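Local coordinates for SAM-dependent methyltransferase (Exiguobacterium sibiricum 255-15, PDB 3D2L), which probably transfers a methyl group from S-adenosylmethionine to a substrate that has not been defined, at residues D121-L126 against A213-C218; F135-P140 against Q198-P203; A219-F224 against R235-A240. One frame throughout, in Å; residues are numbered along the deposited sequence. Where two conformers were deposited one is given.

Contact 1: residues D121-L126 against A213-C218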
loop_
_atom_site.group_PDB
_atom_site.type_symbol
_atom_site.label_atom_id
_atom_site.label_comp_id
_atom_site.label_asym_id
_atom_site.label_seq_id
_atom_site.Cartn_x
_atom_site.Cartn_y
_atom_site.Cartn_z
ATOM N N ASP A 121 -1.818 -5.909 -15.425
ATOM C CA ASP A 121 -1.538 -7.102 -16.237
ATOM C C ASP A 121 -0.847 -8.193 -15.440
ATOM O O ASP A 121 -1.159 -9.367 -15.609
ATOM C CB ASP A 121 -0.694 -6.744 -17.499
ATOM C CG ASP A 121 -1.524 -6.202 -18.632
ATOM O OD1 ASP A 121 -2.772 -6.110 -18.501
ATOM O OD2 ASP A 121 -0.923 -5.838 -19.678
ATOM N N SER A 122 0.107 -7.818 -14.589
ATOM C CA SER A 122 0.811 -8.777 -13.749
ATOM C C SER A 122 -0.162 -9.448 -12.767
ATOM O O SER A 122 -0.129 -10.696 -12.541
ATOM C CB SER A 122 1.924 -8.017 -13.021
ATOM O OG SER A 122 2.477 -8.753 -11.979
ATOM N N ALA A 123 -1.044 -8.627 -12.209
ATOM C CA ALA A 123 -2.062 -9.114 -11.257
ATOM C C ALA A 123 -2.969 -10.122 -11.978
ATOM O O ALA A 123 -3.260 -11.212 -11.452
ATOM C CB ALA A 123 -2.886 -7.899 -10.659
ATOM N N ALA A 124 -3.397 -9.787 -13.185
ATOM C CA ALA A 124 -4.293 -10.634 -13.957
ATOM C C ALA A 124 -3.647 -11.975 -14.303
ATOM O O ALA A 124 -4.339 -13.002 -14.385
ATOM C CB ALA A 124 -4.763 -9.915 -15.215
ATOM N N ARG A 125 -2.337 -11.966 -14.565
ATOM C CA ARG A 125 -1.644 -13.207 -14.883
ATOM C C ARG A 125 -1.555 -14.129 -13.681
ATOM O O ARG A 125 -1.538 -15.332 -13.852
ATOM C CB ARG A 125 -0.236 -12.956 -15.413
ATOM C CG ARG A 125 -0.186 -12.418 -16.812
ATOM C CD ARG A 125 1.192 -12.505 -17.380
ATOM N NE ARG A 125 2.157 -11.761 -16.591
ATOM C CZ ARG A 125 2.453 -10.467 -16.709
ATOM N NH1 ARG A 125 1.869 -9.675 -17.601
ATOM N NH2 ARG A 125 3.383 -9.963 -15.913
ATOM N N LEU A 126 -1.461 -13.572 -12.494
ATOM C CA LEU A 126 -1.328 -14.343 -11.250
ATOM C C LEU A 126 -2.665 -14.897 -10.697
ATOM O O LEU A 126 -2.685 -15.829 -9.898
ATOM C CB LEU A 126 -0.714 -13.436 -10.171
ATOM C CG LEU A 126 0.231 -13.979 -9.103
ATOM C CD1 LEU A 126 0.251 -13.010 -7.886
ATOM C CD2 LEU A 126 -0.104 -15.425 -8.664
ATOM N N ALA A 213 -7.193 -4.462 -18.457
ATOM C CA ALA A 213 -6.423 -5.602 -17.926
ATOM C C ALA A 213 -7.216 -6.889 -17.699
ATOM O O ALA A 213 -6.683 -7.882 -17.186
ATOM C CB ALA A 213 -5.688 -5.216 -16.659
ATOM N N GLY A 214 -8.485 -6.885 -18.087
ATOM C CA GLY A 214 -9.327 -8.080 -17.998
ATOM C C GLY A 214 -10.064 -8.302 -16.684
ATOM O O GLY A 214 -10.420 -9.441 -16.375
ATOM N N PHE A 215 -10.295 -7.230 -15.926
ATOM C CA PHE A 215 -11.013 -7.284 -14.650
ATOM C C PHE A 215 -12.423 -6.713 -14.778
ATOM O O PHE A 215 -12.656 -5.836 -15.583
ATOM C CB PHE A 215 -10.303 -6.449 -13.539
ATOM C CG PHE A 215 -9.033 -7.038 -13.081
ATOM C CD1 PHE A 215 -9.017 -7.992 -12.060
ATOM C CD2 PHE A 215 -7.846 -6.696 -13.689
ATOM C CE1 PHE A 215 -7.836 -8.545 -11.652
ATOM C CE2 PHE A 215 -6.674 -7.254 -13.271
ATOM C CZ PHE A 215 -6.678 -8.201 -12.268
ATOM N N ARG A 216 -13.340 -7.269 -13.995
ATOM C CA ARG A 216 -14.653 -6.707 -13.813
ATOM C C ARG A 216 -14.560 -5.864 -12.522
ATOM O O ARG A 216 -14.194 -6.343 -11.447
ATOM C CB ARG A 216 -15.734 -7.779 -13.696
ATOM C CG ARG A 216 -17.113 -7.200 -13.456
ATOM C CD ARG A 216 -18.206 -8.242 -13.532
ATOM N NE ARG A 216 -17.978 -9.323 -12.583
ATOM C CZ ARG A 216 -18.344 -9.314 -11.307
ATOM N NH1 ARG A 216 -18.973 -8.269 -10.769
ATOM N NH2 ARG A 216 -18.083 -10.370 -10.562
ATOM N N VAL A 217 -14.834 -4.579 -12.632
ATOM C CA VAL A 217 -14.823 -3.715 -11.436
ATOM C C VAL A 217 -16.128 -3.938 -10.676
ATOM O O VAL A 217 -17.212 -3.706 -11.202
ATOM C CB VAL A 217 -14.623 -2.255 -11.812
ATOM C CG1 VAL A 217 -14.560 -1.355 -10.545
ATOM C CG2 VAL A 217 -13.357 -2.148 -12.590
ATOM N N CYS A 218 -15.991 -4.406 -9.437
ATOM C CA CYS A 218 -17.102 -4.774 -8.603
ATOM C C CYS A 218 -17.611 -3.651 -7.751
ATOM O O CYS A 218 -18.808 -3.538 -7.578
ATOM C CB CYS A 218 -16.693 -5.877 -7.664
ATOM S SG CYS A 218 -16.187 -7.391 -8.482
HETATM O O HOH W 1 -4.008 -8.426 -19.080
#
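OD1 of D121 accepts a 2.7 Å hydrogen bond from a water that also donates, weakly, to O of A213, and the same OD1 lies 3.6 Å from CB of A213. No direct hydrogen bond crosses this contact, so the water is its polar link. The two parts it joins belong to the Rossmann-like fold of class I methyltransferases: helix 113-126, which precedes the fifth strand, meets the turn between helix 203-212 and the outermost strand 215-222. CB of D121 points away from the other segment, yet its OD1 comes back to A213; chi1 of -82° puts CG beside the backbone N.

The rest is van der Waals contact, made largely by F215. CB of A124 touches two neighbours, O of A213 at 3.4 Å and CE2 of F215 at 3.8 Å. The aromatic ring presents its rim to the helix: the backbone N of A124 lies near the ring plane, 3.8 Å from CZ of F215, while CB of A123 approaches CZ of F215 obliquely at 4.1 Å. Within its own segment, CB of A213 lies in the ring plane at the edge of F215. The small side chains at 123 and 124 let the ring rim come up to the helix backbone itself.

A213 and F215 flank the turn that ends helix 203-212. Between them G214 has a positive phi (88°) and closes a Schellman motif, with two bonds running back into the last turn of that helix; its backbone also pairs with I243. Behind the contact, A123 packs on I100 and F215 on L210 and A240. On helix 113-126, O of A124 accepts a hydrogen bond from NZ of K242.

Contact 2: residues F135-P140 against Q198-P203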
loop_
_atom_site.group_PDB
_atom_site.type_symbol
_atom_site.label_atom_id
_atom_site.label_comp_id
_atom_site.label_asym_id
_atom_site.label_seq_id
_atom_site.Cartn_x
_atom_site.Cartn_y
_atom_site.Cartn_z
ATOM N N PHE A 135 -7.408 -2.746 -3.951
ATOM C CA PHE A 135 -6.456 -1.682 -3.675
ATOM C C PHE A 135 -7.189 -0.398 -3.283
ATOM O O PHE A 135 -8.338 -0.166 -3.649
ATOM C CB PHE A 135 -5.483 -1.370 -4.852
ATOM C CG PHE A 135 -6.163 -0.871 -6.124
ATOM C CD1 PHE A 135 -6.367 0.478 -6.347
ATOM C CD2 PHE A 135 -6.582 -1.754 -7.093
ATOM C CE1 PHE A 135 -6.972 0.932 -7.500
ATOM C CE2 PHE A 135 -7.174 -1.290 -8.264
ATOM C CZ PHE A 135 -7.377 0.033 -8.454
ATOM N N ASP A 136 -6.487 0.437 -2.525
ATOM C CA ASP A 136 -7.002 1.742 -2.117
ATOM C C ASP A 136 -5.964 2.792 -2.493
ATOM O O ASP A 136 -4.727 2.552 -2.403
ATOM C CB ASP A 136 -7.319 1.798 -0.621
ATOM C CG ASP A 136 -6.117 1.429 0.245
ATOM O OD1 ASP A 136 -5.778 0.222 0.344
ATOM O OD2 ASP A 136 -5.547 2.354 0.854
ATOM N N VAL A 137 -6.474 3.936 -2.951
ATOM C CA VAL A 137 -5.628 5.029 -3.450
ATOM C C VAL A 137 -6.121 6.371 -2.986
ATOM O O VAL A 137 -7.260 6.507 -2.538
ATOM C CB VAL A 137 -5.565 5.064 -5.020
ATOM C CG1 VAL A 137 -4.720 3.905 -5.588
ATOM C CG2 VAL A 137 -6.960 5.087 -5.648
ATOM N N HIS A 138 -5.246 7.364 -3.079
ATOM C CA HIS A 138 -5.622 8.722 -2.789
ATOM C C HIS A 138 -6.616 9.207 -3.835
ATOM O O HIS A 138 -6.537 8.827 -4.992
ATOM C CB HIS A 138 -4.408 9.674 -2.837
ATOM C CG HIS A 138 -3.299 9.293 -1.907
ATOM N ND1 HIS A 138 -3.517 8.997 -0.582
ATOM C CD2 HIS A 138 -1.961 9.192 -2.101
ATOM C CE1 HIS A 138 -2.364 8.752 0.006
ATOM N NE2 HIS A 138 -1.400 8.864 -0.894
ATOM N N SER A 139 -7.541 10.053 -3.394
ATOM C CA SER A 139 -8.467 10.700 -4.278
ATOM C C SER A 139 -7.774 11.939 -4.780
ATOM O O SER A 139 -6.830 12.415 -4.124
ATOM C CB SER A 139 -9.679 11.151 -3.506
ATOM O OG SER A 139 -9.278 12.065 -2.494
ATOM N N PRO A 140 -8.218 12.471 -5.939
ATOM C CA PRO A 140 -7.735 13.779 -6.416
ATOM C C PRO A 140 -7.898 14.891 -5.356
ATOM O O PRO A 140 -7.003 15.721 -5.191
ATOM C CB PRO A 140 -8.631 14.047 -7.623
ATOM C CG PRO A 140 -8.955 12.718 -8.124
ATOM C CD PRO A 140 -9.152 11.871 -6.906
ATOM N N GLN A 198 4.373 10.269 -5.181
ATOM C CA GLN A 198 3.092 9.604 -5.372
ATOM C C GLN A 198 2.259 10.321 -6.405
ATOM O O GLN A 198 2.398 11.523 -6.597
ATOM C CB GLN A 198 2.333 9.475 -4.076
ATOM C CG GLN A 198 2.819 8.359 -3.201
ATOM C CD GLN A 198 1.918 8.173 -2.007
ATOM O OE1 GLN A 198 1.509 9.173 -1.363
ATOM N NE2 GLN A 198 1.575 6.906 -1.696
ATOM N N ARG A 199 1.429 9.547 -7.100
ATOM C CA ARG A 199 0.595 10.078 -8.120
ATOM C C ARG A 199 -0.721 9.304 -8.151
ATOM O O ARG A 199 -0.786 8.072 -7.947
ATOM C CB ARG A 199 1.316 10.010 -9.493
ATOM C CG ARG A 199 0.517 10.541 -10.652
ATOM C CD ARG A 199 1.326 10.420 -11.913
ATOM N NE ARG A 199 0.591 10.953 -13.048
ATOM C CZ ARG A 199 1.044 10.926 -14.281
ATOM N NH1 ARG A 199 2.248 10.428 -14.542
ATOM N NH2 ARG A 199 0.301 11.438 -15.248
ATOM N N THR A 200 -1.790 10.049 -8.368
ATOM C CA THR A 200 -3.083 9.456 -8.471
ATOM C C THR A 200 -3.799 9.957 -9.725
ATOM O O THR A 200 -3.257 10.783 -10.506
ATOM C CB THR A 200 -3.893 9.606 -7.142
ATOM O OG1 THR A 200 -4.853 8.551 -7.062
ATOM C CG2 THR A 200 -4.577 11.007 -7.029
ATOM N N TYR A 201 -4.972 9.379 -9.943
ATOM C CA TYR A 201 -5.829 9.618 -11.082
ATOM C C TYR A 201 -7.292 9.618 -10.625
ATOM O O TYR A 201 -7.624 9.073 -9.531
ATOM C CB TYR A 201 -5.635 8.498 -12.128
ATOM C CG TYR A 201 -4.204 8.365 -12.596
ATOM C CD1 TYR A 201 -3.309 7.498 -11.945
ATOM C CD2 TYR A 201 -3.732 9.110 -13.674
ATOM C CE1 TYR A 201 -1.992 7.404 -12.348
ATOM C CE2 TYR A 201 -2.429 8.981 -14.111
ATOM C CZ TYR A 201 -1.561 8.134 -13.435
ATOM O OH TYR A 201 -0.244 8.021 -13.853
ATOM N N PRO A 202 -8.174 10.266 -11.417
ATOM C CA PRO A 202 -9.598 10.139 -11.118
ATOM C C PRO A 202 -9.989 8.645 -11.116
ATOM O O PRO A 202 -9.428 7.865 -11.869
ATOM C CB PRO A 202 -10.263 10.886 -12.273
ATOM C CG PRO A 202 -9.247 11.895 -12.704
ATOM C CD PRO A 202 -7.926 11.192 -12.538
ATOM N N PRO A 203 -10.914 8.233 -10.246
ATOM C CA PRO A 203 -11.295 6.814 -10.213
ATOM C C PRO A 203 -11.669 6.204 -11.566
ATOM O O PRO A 203 -11.361 5.062 -11.828
ATOM C CB PRO A 203 -12.493 6.794 -9.263
ATOM C CG PRO A 203 -12.298 7.981 -8.405
ATOM C CD PRO A 203 -11.604 9.027 -9.210
HETATM O O HOH W 2 -8.718 8.150 -7.293
#
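O of H138 accepts a 2.7 Å hydrogen bond from OG1 of T200 and a longer one from a water, which also donates to O of Y201 at 2.7 Å. This joins the end of strand 131-138, the fifth strand of the Rossmann-like sheet, to the end of strand 189-199 at the margin of the separate antiparallel sheet; the touching parts run 82° apart. T200 holds OG1 anti to its backbone N (chi1 -154°), which brings the hydroxyl to this carbonyl. The imidazole makes the second polar bond: NE2 of H138 donates to OE1 of Q198 over 3.0 Å. The acceptor lies in the ring plane, whereas the donor stands above the amide plane, the two planes being 81° apart. Prolines also meet where two helices begin, CG of P140 lying 4.0 Å from CA of P202.

Second-shell groups hold the Q198 amide: its OE1 also accepts from NE2 of H176, and its nitrogen donates to OD2 of D105. Across the contact, the backbone N of H138 bonds to OD1 of N108. S139 N-caps helix 140-144 through OG to N of K142, and that OG also bonds to O of A233.

Contact 3: residues A219-F224 against R235-A240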
loop_
_atom_site.group_PDB
_atom_site.type_symbol
_atom_site.label_atom_id
_atom_site.label_comp_id
_atom_site.label_asym_id
_atom_site.label_seq_id
_atom_site.Cartn_x
_atom_site.Cartn_y
_atom_site.Cartn_z
ATOM N N ALA A 219 -16.705 -2.856 -7.181
ATOM C CA ALA A 219 -17.072 -1.784 -6.285
ATOM C C ALA A 219 -15.977 -0.709 -6.233
ATOM O O ALA A 219 -14.788 -1.026 -6.345
ATOM C CB ALA A 219 -17.329 -2.357 -4.893
ATOM N N VAL A 220 -16.422 0.552 -6.174
ATOM C CA VAL A 220 -15.577 1.738 -6.000
ATOM C C VAL A 220 -16.246 2.511 -4.858
ATOM O O VAL A 220 -17.359 3.045 -5.019
ATOM C CB VAL A 220 -15.497 2.614 -7.250
ATOM C CG1 VAL A 220 -14.513 3.793 -6.993
ATOM C CG2 VAL A 220 -15.070 1.781 -8.420
ATOM N N THR A 221 -15.583 2.526 -3.701
ATOM C CA THR A 221 -16.120 3.114 -2.504
ATOM C C THR A 221 -15.130 4.083 -1.832
ATOM O O THR A 221 -13.938 4.071 -2.109
ATOM C CB THR A 221 -16.563 2.006 -1.542
ATOM O OG1 THR A 221 -15.427 1.214 -1.182
ATOM C CG2 THR A 221 -17.630 1.096 -2.188
ATOM N N GLY A 222 -15.675 4.970 -1.006
ATOM C CA GLY A 222 -14.885 5.971 -0.324
ATOM C C GLY A 222 -14.757 5.810 1.174
ATOM O O GLY A 222 -15.687 5.367 1.872
ATOM N N ASP A 223 -13.556 6.131 1.644
ATOM C CA ASP A 223 -13.202 6.218 3.066
ATOM C C ASP A 223 -13.735 5.130 4.005
ATOM O O ASP A 223 -14.297 5.423 5.049
ATOM C CB ASP A 223 -13.608 7.616 3.542
ATOM C CG ASP A 223 -12.828 8.715 2.819
ATOM O OD1 ASP A 223 -11.632 8.501 2.565
ATOM O OD2 ASP A 223 -13.394 9.774 2.521
ATOM N N PHE A 224 -13.525 3.871 3.637
ATOM C CA PHE A 224 -13.920 2.722 4.459
ATOM C C PHE A 224 -15.428 2.516 4.590
ATOM O O PHE A 224 -15.855 1.637 5.332
ATOM C CB PHE A 224 -13.291 2.780 5.873
ATOM C CG PHE A 224 -11.798 2.792 5.880
ATOM C CD1 PHE A 224 -11.085 1.603 5.825
ATOM C CD2 PHE A 224 -11.099 3.983 5.969
ATOM C CE1 PHE A 224 -9.713 1.607 5.835
ATOM C CE2 PHE A 224 -9.726 3.984 5.998
ATOM C CZ PHE A 224 -9.037 2.791 5.929
ATOM N N ARG A 235 -9.799 8.721 0.468
ATOM C CA ARG A 235 -9.221 7.440 0.065
ATOM C C ARG A 235 -10.294 6.631 -0.676
ATOM O O ARG A 235 -11.412 6.480 -0.186
ATOM C CB ARG A 235 -8.722 6.702 1.300
ATOM C CG ARG A 235 -7.978 5.437 1.042
ATOM C CD ARG A 235 -7.478 4.817 2.337
ATOM N NE ARG A 235 -6.507 5.700 2.980
ATOM C CZ ARG A 235 -5.220 5.772 2.664
ATOM N NH1 ARG A 235 -4.711 4.973 1.748
ATOM N NH2 ARG A 235 -4.438 6.643 3.287
ATOM N N ILE A 236 -9.941 6.152 -1.862
ATOM C CA ILE A 236 -10.857 5.415 -2.726
ATOM C C ILE A 236 -10.464 3.946 -2.798
ATOM O O ILE A 236 -9.321 3.610 -3.068
ATOM C CB ILE A 236 -10.970 6.088 -4.092
ATOM C CG1 ILE A 236 -11.318 7.570 -3.880
ATOM C CG2 ILE A 236 -12.048 5.361 -4.980
ATOM C CD1 ILE A 236 -11.731 8.313 -5.088
ATOM N N PHE A 237 -11.431 3.072 -2.531
ATOM C CA PHE A 237 -11.215 1.644 -2.473
ATOM C C PHE A 237 -11.807 1.000 -3.699
ATOM O O PHE A 237 -12.926 1.317 -4.084
ATOM C CB PHE A 237 -11.866 1.065 -1.195
ATOM C CG PHE A 237 -11.254 1.587 0.077
ATOM C CD1 PHE A 237 -11.484 2.890 0.483
ATOM C CD2 PHE A 237 -10.454 0.779 0.870
ATOM C CE1 PHE A 237 -10.899 3.389 1.647
ATOM C CE2 PHE A 237 -9.876 1.281 2.044
ATOM C CZ PHE A 237 -10.116 2.586 2.422
ATOM N N PHE A 238 -11.050 0.088 -4.310
ATOM C CA PHE A 238 -11.492 -0.626 -5.520
ATOM C C PHE A 238 -11.480 -2.105 -5.274
ATOM O O PHE A 238 -10.520 -2.626 -4.711
ATOM C CB PHE A 238 -10.521 -0.398 -6.659
ATOM C CG PHE A 238 -10.532 0.989 -7.178
ATOM C CD1 PHE A 238 -9.906 2.005 -6.468
ATOM C CD2 PHE A 238 -11.148 1.272 -8.366
ATOM C CE1 PHE A 238 -9.928 3.312 -6.954
ATOM C CE2 PHE A 238 -11.171 2.576 -8.858
ATOM C CZ PHE A 238 -10.579 3.576 -8.137
ATOM N N VAL A 239 -12.512 -2.784 -5.758
ATOM C CA VAL A 239 -12.591 -4.231 -5.698
ATOM C C VAL A 239 -12.846 -4.614 -7.126
ATOM O O VAL A 239 -13.796 -4.101 -7.755
ATOM C CB VAL A 239 -13.747 -4.766 -4.778
ATOM C CG1 VAL A 239 -13.739 -6.323 -4.740
ATOM C CG2 VAL A 239 -13.613 -4.186 -3.369
ATOM N N ALA A 240 -11.998 -5.501 -7.650
ATOM C CA ALA A 240 -12.105 -5.965 -9.050
ATOM C C ALA A 240 -11.940 -7.473 -9.088
ATOM O O ALA A 240 -11.296 -8.066 -8.209
ATOM C CB ALA A 240 -11.061 -5.269 -9.949
HETATM O O HOH W 3 -14.779 -0.901 -2.622
#
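Strands 215-222 and 235-242 form the antiparallel pair at one margin of the class I methyltransferase sheet, where the seventh strand runs between the fifth and the sixth; their short segments lie 159° apart in direction. A219 with V239 and T221 with F237 are hydrogen-bonded pairs, V220 with F238 and G222 with I236 non-hydrogen-bonded ones. The straightest bond is F237 N to T221 O, 2.7 Å at 178°.

Past G222 the pairing continues in altered form. D223 N still donates to R235 O, but R235 N turns to the side chain, meeting OD1 of D223 on its syn side at 2.8 Å. OD2 of D223 takes N of E234, so one carboxylate receives two backbone amides.

On the face bearing V220, I236 and F238, CG1 of V220 touches CG2 of I236 at 3.5 Å and makes a CH-pi contact over the F238 ring. On the other face, a water bridges OG1 of T221, 2.6 Å away, and, weakly, O of F237. F237 points its edge at the F224 ring, CZ lying 3.5 Å above the centre of that ring, with the planes at 57°. W26 makes a further edge-to-face contact with F237.

The guanidinium of R235 turns elsewhere, to salt bridges with D136 and D105. Two backbone amides converging on the D223 carboxylate would probably favour its charged form, and the carboxylate satisfies N-H groups where regular strand pairing stops.

Contacts 2 and 3 have centres about 10 Å apart and are joined by two probable backbone hydrogen bonds of 2.8 Å, V137 O to I236 N and F135 O to F238 N. Contact 1 shares strand 215-222 with contact 3, its centre about 16 Å away, and C218 N probably bonds to V239 O at 2.8 Å. Contacts 1 and 2 do not touch, their nearest atoms being about 7 Å apart. The magnesium ion is about 10 Å from the F215 side chain and 13 Å from that of V239, too far to be ligated by either. In this family the cofactor normally binds at the C-terminal ends of the parallel strands, the end where contact 2 lies.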